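PDB 3G79: NDP-N-acetyl-D-galactosaminuronic acid dehydrogenase from Methanosarcina mazei Go1, which probably catalyses the NAD-dependent oxidation of UDP-N-acetyl-D-mannosamine to its uronate, in two steps that each reduce one NAD. Local coordinates for residues R209-Y214 with G221-M226; A34-D39 with K190-H195; D196-G201 with T229-T234. All coordinates share one frame; numbering follows the deposited sequence.

Interaction 1: residues R209-Y214 with G221-M226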
# COMPACT_ATOMS: atom_id res chain seq x y z
N ARG A 209 12.04 6.03 -30.59
CA ARG A 209 12.42 4.98 -31.52
C ARG A 209 12.00 3.64 -30.95
O ARG A 209 11.61 2.72 -31.71
CB ARG A 209 13.94 4.96 -31.77
CG ARG A 209 14.42 4.05 -32.89
CD ARG A 209 13.66 4.28 -34.15
NE ARG A 209 14.35 3.72 -35.31
CZ ARG A 209 13.98 3.93 -36.58
NH1 ARG A 209 12.92 4.68 -36.87
NH2 ARG A 209 14.69 3.38 -37.56
N ALA A 210 12.03 3.52 -29.63
CA ALA A 210 11.74 2.20 -29.04
C ALA A 210 10.23 1.94 -28.97
O ALA A 210 9.78 0.82 -29.29
CB ALA A 210 12.42 2.02 -27.71
N VAL A 211 9.46 2.96 -28.62
CA VAL A 211 8.01 2.89 -28.73
C VAL A 211 7.60 2.29 -30.09
O VAL A 211 6.74 1.42 -30.15
CB VAL A 211 7.37 4.29 -28.53
CG1 VAL A 211 5.89 4.26 -28.88
CG2 VAL A 211 7.54 4.74 -27.08
N GLU A 212 8.24 2.72 -31.17
CA GLU A 212 7.97 2.21 -32.52
C GLU A 212 8.26 0.71 -32.67
O GLU A 212 7.60 0.01 -33.46
CB GLU A 212 8.78 2.98 -33.55
CG GLU A 212 8.66 4.50 -33.44
CD GLU A 212 9.58 5.25 -34.41
OE1 GLU A 212 10.19 4.62 -35.31
OE2 GLU A 212 9.69 6.49 -34.25
N LEU A 213 9.24 0.24 -31.90
CA LEU A 213 9.65 -1.15 -31.98
C LEU A 213 8.60 -1.98 -31.29
O LEU A 213 8.29 -3.07 -31.73
CB LEU A 213 11.02 -1.34 -31.31
CG LEU A 213 11.59 -2.74 -31.28
CD1 LEU A 213 11.67 -3.31 -32.70
CD2 LEU A 213 12.96 -2.79 -30.56
N TYR A 214 8.01 -1.45 -30.22
CA TYR A 214 7.07 -2.25 -29.42
C TYR A 214 5.56 -2.05 -29.63
O TYR A 214 4.79 -2.92 -29.25
CB TYR A 214 7.42 -2.19 -27.92
CG TYR A 214 8.76 -2.84 -27.61
CD1 TYR A 214 8.87 -4.24 -27.50
CD2 TYR A 214 9.90 -2.07 -27.45
CE1 TYR A 214 10.10 -4.84 -27.24
CE2 TYR A 214 11.13 -2.68 -27.18
CZ TYR A 214 11.22 -4.06 -27.08
OH TYR A 214 12.46 -4.67 -26.84
N GLY A 221 -2.35 -4.49 -24.59
CA GLY A 221 -1.31 -3.87 -23.79
C GLY A 221 -1.03 -2.49 -24.34
O GLY A 221 -1.30 -2.21 -25.51
N GLN A 222 -0.52 -1.60 -23.50
CA GLN A 222 -0.05 -0.31 -24.01
C GLN A 222 1.37 -0.05 -23.55
O GLN A 222 1.80 -0.53 -22.48
CB GLN A 222 -0.90 0.85 -23.47
CG GLN A 222 -2.38 0.88 -23.81
CD GLN A 222 -2.99 2.25 -23.47
OE1 GLN A 222 -3.40 3.00 -24.37
NE2 GLN A 222 -3.00 2.60 -22.18
N VAL A 223 2.07 0.74 -24.34
CA VAL A 223 3.44 1.14 -24.06
C VAL A 223 3.44 2.25 -23.02
O VAL A 223 2.61 3.17 -23.06
CB VAL A 223 4.14 1.56 -25.38
CG1 VAL A 223 5.27 2.48 -25.14
CG2 VAL A 223 4.65 0.36 -26.07
N ILE A 224 4.33 2.15 -22.04
CA ILE A 224 4.47 3.19 -21.01
C ILE A 224 5.86 3.76 -21.19
O ILE A 224 6.85 3.10 -20.84
CB ILE A 224 4.28 2.66 -19.58
CG1 ILE A 224 2.90 1.98 -19.44
CG2 ILE A 224 4.43 3.81 -18.55
CD1 ILE A 224 2.31 2.02 -18.01
N PRO A 225 5.95 4.97 -21.79
CA PRO A 225 7.27 5.52 -22.19
C PRO A 225 7.87 6.38 -21.06
O PRO A 225 7.14 7.16 -20.39
CB PRO A 225 6.92 6.39 -23.41
CG PRO A 225 5.45 6.92 -23.08
CD PRO A 225 4.83 5.90 -22.08
N MET A 226 9.18 6.22 -20.85
CA MET A 226 9.93 6.97 -19.83
C MET A 226 11.47 6.94 -20.10
O MET A 226 11.91 6.51 -21.16
CB MET A 226 9.58 6.43 -18.43
CG MET A 226 9.88 4.93 -18.15
SD MET A 226 9.38 4.12 -16.59
CE MET A 226 7.62 3.98 -16.89

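Interaction 2: residues A34-D39 with K190-H195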
# COMPACT_ATOMS: atom_id res chain seq x y z
N ALA A 34 11.04 -12.49 -30.46
CA ALA A 34 11.56 -12.39 -31.82
C ALA A 34 10.46 -12.75 -32.76
O ALA A 34 10.33 -12.20 -33.85
CB ALA A 34 12.70 -13.34 -32.04
N VAL A 35 9.63 -13.65 -32.31
CA VAL A 35 8.73 -14.30 -33.23
C VAL A 35 7.43 -13.49 -33.32
O VAL A 35 6.75 -13.50 -34.35
CB VAL A 35 8.64 -15.79 -32.82
CG1 VAL A 35 7.27 -16.31 -32.86
CG2 VAL A 35 9.66 -16.63 -33.62
N LEU A 36 7.15 -12.73 -32.26
CA LEU A 36 6.07 -11.77 -32.27
C LEU A 36 6.41 -10.60 -33.20
O LEU A 36 5.57 -10.19 -34.02
CB LEU A 36 5.81 -11.28 -30.84
CG LEU A 36 4.64 -11.75 -29.97
CD1 LEU A 36 3.81 -12.83 -30.59
CD2 LEU A 36 5.14 -12.18 -28.62
N PHE A 37 7.64 -10.08 -33.09
CA PHE A 37 8.12 -9.04 -34.00
C PHE A 37 7.96 -9.50 -35.45
O PHE A 37 7.47 -8.75 -36.29
CB PHE A 37 9.61 -8.76 -33.79
CG PHE A 37 9.95 -7.99 -32.54
CD1 PHE A 37 9.19 -6.88 -32.14
CD2 PHE A 37 11.10 -8.34 -31.80
CE1 PHE A 37 9.55 -6.16 -30.98
CE2 PHE A 37 11.47 -7.62 -30.66
CZ PHE A 37 10.68 -6.54 -30.24
N ALA A 38 8.36 -10.74 -35.76
CA ALA A 38 8.37 -11.19 -37.14
C ALA A 38 6.93 -11.35 -37.71
O ALA A 38 6.70 -11.19 -38.90
CB ALA A 38 9.24 -12.48 -37.32
N ASP A 39 5.97 -11.63 -36.83
CA ASP A 39 4.57 -11.75 -37.25
C ASP A 39 3.90 -10.39 -37.48
O ASP A 39 2.88 -10.31 -38.12
CB ASP A 39 3.74 -12.56 -36.22
CG ASP A 39 2.37 -12.94 -36.75
OD1 ASP A 39 1.36 -12.74 -36.01
OD2 ASP A 39 2.30 -13.41 -37.93
N LYS A 190 0.60 -14.05 -24.43
CA LYS A 190 -0.37 -13.02 -24.04
C LYS A 190 0.17 -12.02 -23.08
O LYS A 190 -0.28 -10.87 -23.07
CB LYS A 190 -1.75 -13.56 -23.58
CG LYS A 190 -1.77 -14.77 -22.66
CD LYS A 190 -3.10 -15.53 -22.86
CE LYS A 190 -3.36 -15.83 -24.36
NZ LYS A 190 -4.79 -16.21 -24.69
N ASN A 191 1.13 -12.44 -22.26
CA ASN A 191 1.83 -11.49 -21.38
C ASN A 191 2.49 -10.38 -22.20
O ASN A 191 2.23 -9.20 -21.98
CB ASN A 191 2.87 -12.21 -20.50
CG ASN A 191 2.25 -13.00 -19.35
OD1 ASN A 191 2.96 -13.61 -18.58
ND2 ASN A 191 0.92 -12.96 -19.23
N ILE A 192 3.33 -10.75 -23.16
CA ILE A 192 3.97 -9.78 -24.03
C ILE A 192 2.93 -8.90 -24.74
O ILE A 192 3.14 -7.70 -24.87
CB ILE A 192 4.87 -10.47 -25.07
CG1 ILE A 192 5.87 -11.43 -24.39
CG2 ILE A 192 5.54 -9.42 -25.98
CD1 ILE A 192 6.74 -12.17 -25.32
N ARG A 193 1.82 -9.50 -25.18
CA ARG A 193 0.78 -8.78 -25.94
C ARG A 193 -0.16 -7.94 -25.07
O ARG A 193 -0.57 -6.88 -25.50
CB ARG A 193 -0.12 -9.76 -26.70
CG ARG A 193 0.52 -10.43 -27.89
CD ARG A 193 -0.35 -11.58 -28.45
NE ARG A 193 0.03 -11.88 -29.82
CZ ARG A 193 -0.03 -13.09 -30.38
NH1 ARG A 193 -0.44 -14.13 -29.69
NH2 ARG A 193 0.32 -13.24 -31.66
N GLU A 194 -0.53 -8.43 -23.89
CA GLU A 194 -1.60 -7.78 -23.09
C GLU A 194 -1.06 -6.93 -21.92
O GLU A 194 -1.68 -5.95 -21.50
CB GLU A 194 -2.64 -8.80 -22.64
CG GLU A 194 -3.32 -9.53 -23.84
CD GLU A 194 -4.06 -10.81 -23.50
OE1 GLU A 194 -4.15 -11.16 -22.30
OE2 GLU A 194 -4.57 -11.48 -24.43
N HIS A 195 0.12 -7.29 -21.43
CA HIS A 195 0.78 -6.50 -20.42
C HIS A 195 1.28 -5.16 -21.00
O HIS A 195 1.92 -5.13 -22.05
CB HIS A 195 1.95 -7.29 -19.85
CG HIS A 195 1.56 -8.42 -18.93
ND1 HIS A 195 0.25 -8.84 -18.76
CD2 HIS A 195 2.32 -9.21 -18.13
CE1 HIS A 195 0.22 -9.84 -17.89
NE2 HIS A 195 1.46 -10.08 -17.50
O HOH W 1 0.98 -12.10 -33.68

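Interaction 3: residues D196-G201 with T229-T234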
# COMPACT_ATOMS: atom_id res chain seq x y z
N ASP A 196 0.96 -4.05 -20.34
CA ASP A 196 1.56 -2.77 -20.68
C ASP A 196 3.04 -2.97 -20.61
O ASP A 196 3.51 -3.79 -19.86
CB ASP A 196 1.15 -1.69 -19.68
CG ASP A 196 -0.32 -1.30 -19.81
OD1 ASP A 196 -0.86 -0.80 -18.81
OD2 ASP A 196 -0.93 -1.48 -20.88
N ARG A 197 3.78 -2.24 -21.44
CA ARG A 197 5.20 -2.50 -21.65
C ARG A 197 5.96 -1.23 -21.29
O ARG A 197 5.77 -0.18 -21.92
CB ARG A 197 5.42 -2.88 -23.12
CG ARG A 197 6.84 -3.38 -23.53
CD ARG A 197 7.13 -4.69 -22.81
NE ARG A 197 8.54 -5.02 -22.90
CZ ARG A 197 9.09 -5.77 -23.86
NH1 ARG A 197 8.34 -6.31 -24.80
NH2 ARG A 197 10.41 -5.99 -23.87
N ILE A 198 6.79 -1.31 -20.25
CA ILE A 198 7.62 -0.16 -19.86
C ILE A 198 8.76 -0.01 -20.91
O ILE A 198 9.48 -0.99 -21.22
CB ILE A 198 8.24 -0.40 -18.49
CG1 ILE A 198 7.19 -0.85 -17.45
CG2 ILE A 198 9.13 0.73 -18.06
CD1 ILE A 198 6.01 0.04 -17.24
N VAL A 199 8.91 1.18 -21.48
CA VAL A 199 9.96 1.36 -22.48
C VAL A 199 10.63 2.65 -22.13
O VAL A 199 9.97 3.70 -22.15
CB VAL A 199 9.41 1.40 -23.93
CG1 VAL A 199 10.48 1.81 -24.96
CG2 VAL A 199 8.85 0.04 -24.31
N GLY A 200 11.91 2.59 -21.80
CA GLY A 200 12.63 3.78 -21.38
C GLY A 200 13.91 3.99 -22.14
O GLY A 200 14.78 3.09 -22.16
N GLY A 201 14.02 5.15 -22.79
CA GLY A 201 15.20 5.43 -23.63
C GLY A 201 16.13 6.29 -22.83
O GLY A 201 15.70 6.89 -21.84
N THR A 229 16.54 4.80 -17.07
CA THR A 229 16.75 4.66 -15.64
C THR A 229 15.41 4.50 -14.93
O THR A 229 15.31 3.72 -14.00
CB THR A 229 17.53 5.85 -15.04
OG1 THR A 229 18.82 5.95 -15.68
CG2 THR A 229 17.75 5.68 -13.55
N ALA A 230 14.38 5.23 -15.37
CA ALA A 230 13.05 5.13 -14.74
C ALA A 230 12.44 3.75 -15.00
O ALA A 230 11.78 3.18 -14.15
CB ALA A 230 12.16 6.21 -15.27
N ALA A 231 12.72 3.19 -16.17
CA ALA A 231 12.28 1.86 -16.53
C ALA A 231 12.85 0.87 -15.58
O ALA A 231 12.14 0.06 -15.10
CB ALA A 231 12.67 1.50 -18.03
N GLU A 232 14.16 0.94 -15.32
CA GLU A 232 14.84 -0.01 -14.42
C GLU A 232 14.33 0.06 -12.99
O GLU A 232 14.19 -0.96 -12.31
CB GLU A 232 16.35 0.23 -14.40
CG GLU A 232 17.14 -0.19 -15.68
CD GLU A 232 18.41 0.60 -15.76
OE1 GLU A 232 18.48 1.62 -15.06
OE2 GLU A 232 19.35 0.20 -16.43
N VAL A 233 14.09 1.28 -12.53
CA VAL A 233 13.54 1.54 -11.21
C VAL A 233 12.10 1.05 -11.09
O VAL A 233 11.69 0.58 -10.04
CB VAL A 233 13.66 3.03 -10.89
CG1 VAL A 233 12.85 3.42 -9.71
CG2 VAL A 233 15.14 3.33 -10.67
N THR A 234 11.36 1.09 -12.17
CA THR A 234 9.97 0.63 -12.13
C THR A 234 9.83 -0.79 -11.64
O THR A 234 9.03 -1.05 -10.72
CB THR A 234 9.29 0.73 -13.49
OG1 THR A 234 9.15 2.11 -13.84
CG2 THR A 234 7.89 0.02 -13.44

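Interaction 1: residues R209-Y214 with G221-M226
Val211 meets Val223 through methyl groups, and every contact between helix segment 209-214 and strand segment 221-226 is of this apolar kind. CG2 of Val211 lies 3.7 Å from CG1 of Val223, the closest approach of the two segments. The same CG2 also comes within 4.1 Å of Pro225 CB, and so touches two residues that lie on one side of the strand, Ile224 between them pointing away. On Val223 the work is divided between the branches: CG1, anti to the backbone N (chi1 156°), faces Val211, while CG2 is 4.2 Å from Tyr214 CB. The Tyr214 ring then leads away from the strand, and its OH is hydrogen-bonded to Glu146.

No polar bond crosses between the two segments; within the helix Arg209 NH1 and Glu212 OE1 form a salt bridge of 3.1 Å, and Arg209 NH2 also bonds Gly16 O.

The axes run nearly antiparallel at 166°, 9.5 Å apart, as expected in a beta-alpha-beta crossover, here strand 197-201, helix 204-214 and strand 223-227. With 151 Å² buried, the two segments meet through shape and van der Waals contact at this edge of the Rossmann-type sheet; elsewhere on the helix Thr207 OG1 bonds Met226 O.

Interaction 2: residues A34-D39 with K190-H195
Leu36 reaches from helix 30-39 to Ile192 and Arg193 on helix 188-194, joining two helices of the Rossmann-type NAD-binding domain. Helix 30-39 follows strand 20-24 and the glycine-rich turn with the GxGxxG pattern, which in such folds usually lies at the dinucleotide. The short helical segments cross at -54° with axes 11.4 Å apart, a wide spacing that the leucine side chain spans.

From CB, which points toward the other helix, the chain passes to CG and divides. Chi1 of -103° and chi2 of 5° both lie far from staggered values, so the exact placing of the two methyls at 2.40 Å resolution deserves some caution. CD2 takes the apolar branch, 3.7 Å from Ile192 CD1 and 3.8 Å from Ile192 CG2, thus fitting between the two arms of the isoleucine. CD1 takes the other branch and lies 3.5 Å above the plane of the Arg193 guanidinium, offset toward its rim, with NH2 as its nearest atom.

The arginine chain, extended from CG to NE, carries that flat group alongside helix 30-39. A methyl over its face leaves the guanidinium edge to polar partners, and Asp39 OD1 lies near that plane. Asp39 OD2 forms a salt bridge with Lys83, so the carboxylate has positive groups near both oxygens. Asp39 OD1 and Arg193 NH2 are 4.5 Å apart, too far for a salt bridge; a water is modelled between them, donating to OD1 and accepting from NH2, but at 2.4 Å from each atom both bonds are unusually short and its place is doubtful.

Interaction 3: residues D196-G201 with T229-T234
Chi1 of -50° sets Ile198 CG2 anti to the backbone N and turns it onto Ala231, and chi1 of -67° likewise places Thr234 CG2 anti to its own N, facing the isoleucine. CG2 of Ile198 rests 3.6 Å from Ala231 CB and 3.7 Å from Ala231 CA. Its other branch meets the threonine tip to tip, Ile198 CG1 being 4.2 Å from Thr234 CG2.

The strand and helix axes approach to 7.0 Å. This close packing sets strand 197-201 of the Rossmann-type NAD-binding sheet against the start of helix 228-258, which leads into the central domain of the UDP-glucose/GDP-mannose dehydrogenase family. Gly200 makes the approach possible: a CB there would fall 2.9 Å from Ala231 CB, whereas Gly200 N, as built, is 4.0 Å from that methyl.

The threonine hydroxyl turns back to its own helix. OG1 donates to Ala230 O, 2.9 Å away and tilted 34° from the carbonyl plane, while Thr234 N bonds the same oxygen from the opposite face. Replacing Thr234 with an alanine would probably leave Ala230 O without its second donor and open a gap beside Ile198 CG1. Gly269 of the second subunit packs against both Ile198 and Thr234.

Overall arrangement
Interactions 1 and 2 lie in and beside the Rossmann-type NAD-binding fold, while interaction 3 ties that fold to helix 228-258 of the central domain. Interactions 1 and 3 have centres about 10 Å apart and share the neighbouring strands 197-201 and 223-227 of the mixed sheet; the centre of interaction 2 is about 13 Å from that of interaction 1 and about 18 Å from that of interaction 3. Along the chain, interaction 2 closes with helix 188-194, strand 197-201 opens interaction 3, and both segments of interaction 1 precede helix 228-258. Phe37 packs on Leu213 and Tyr214, linking interactions 2 and 1. Only interactions 1 and 3 touch the second subunit, so this sheet edge meets both central-domain helix and dimer partner.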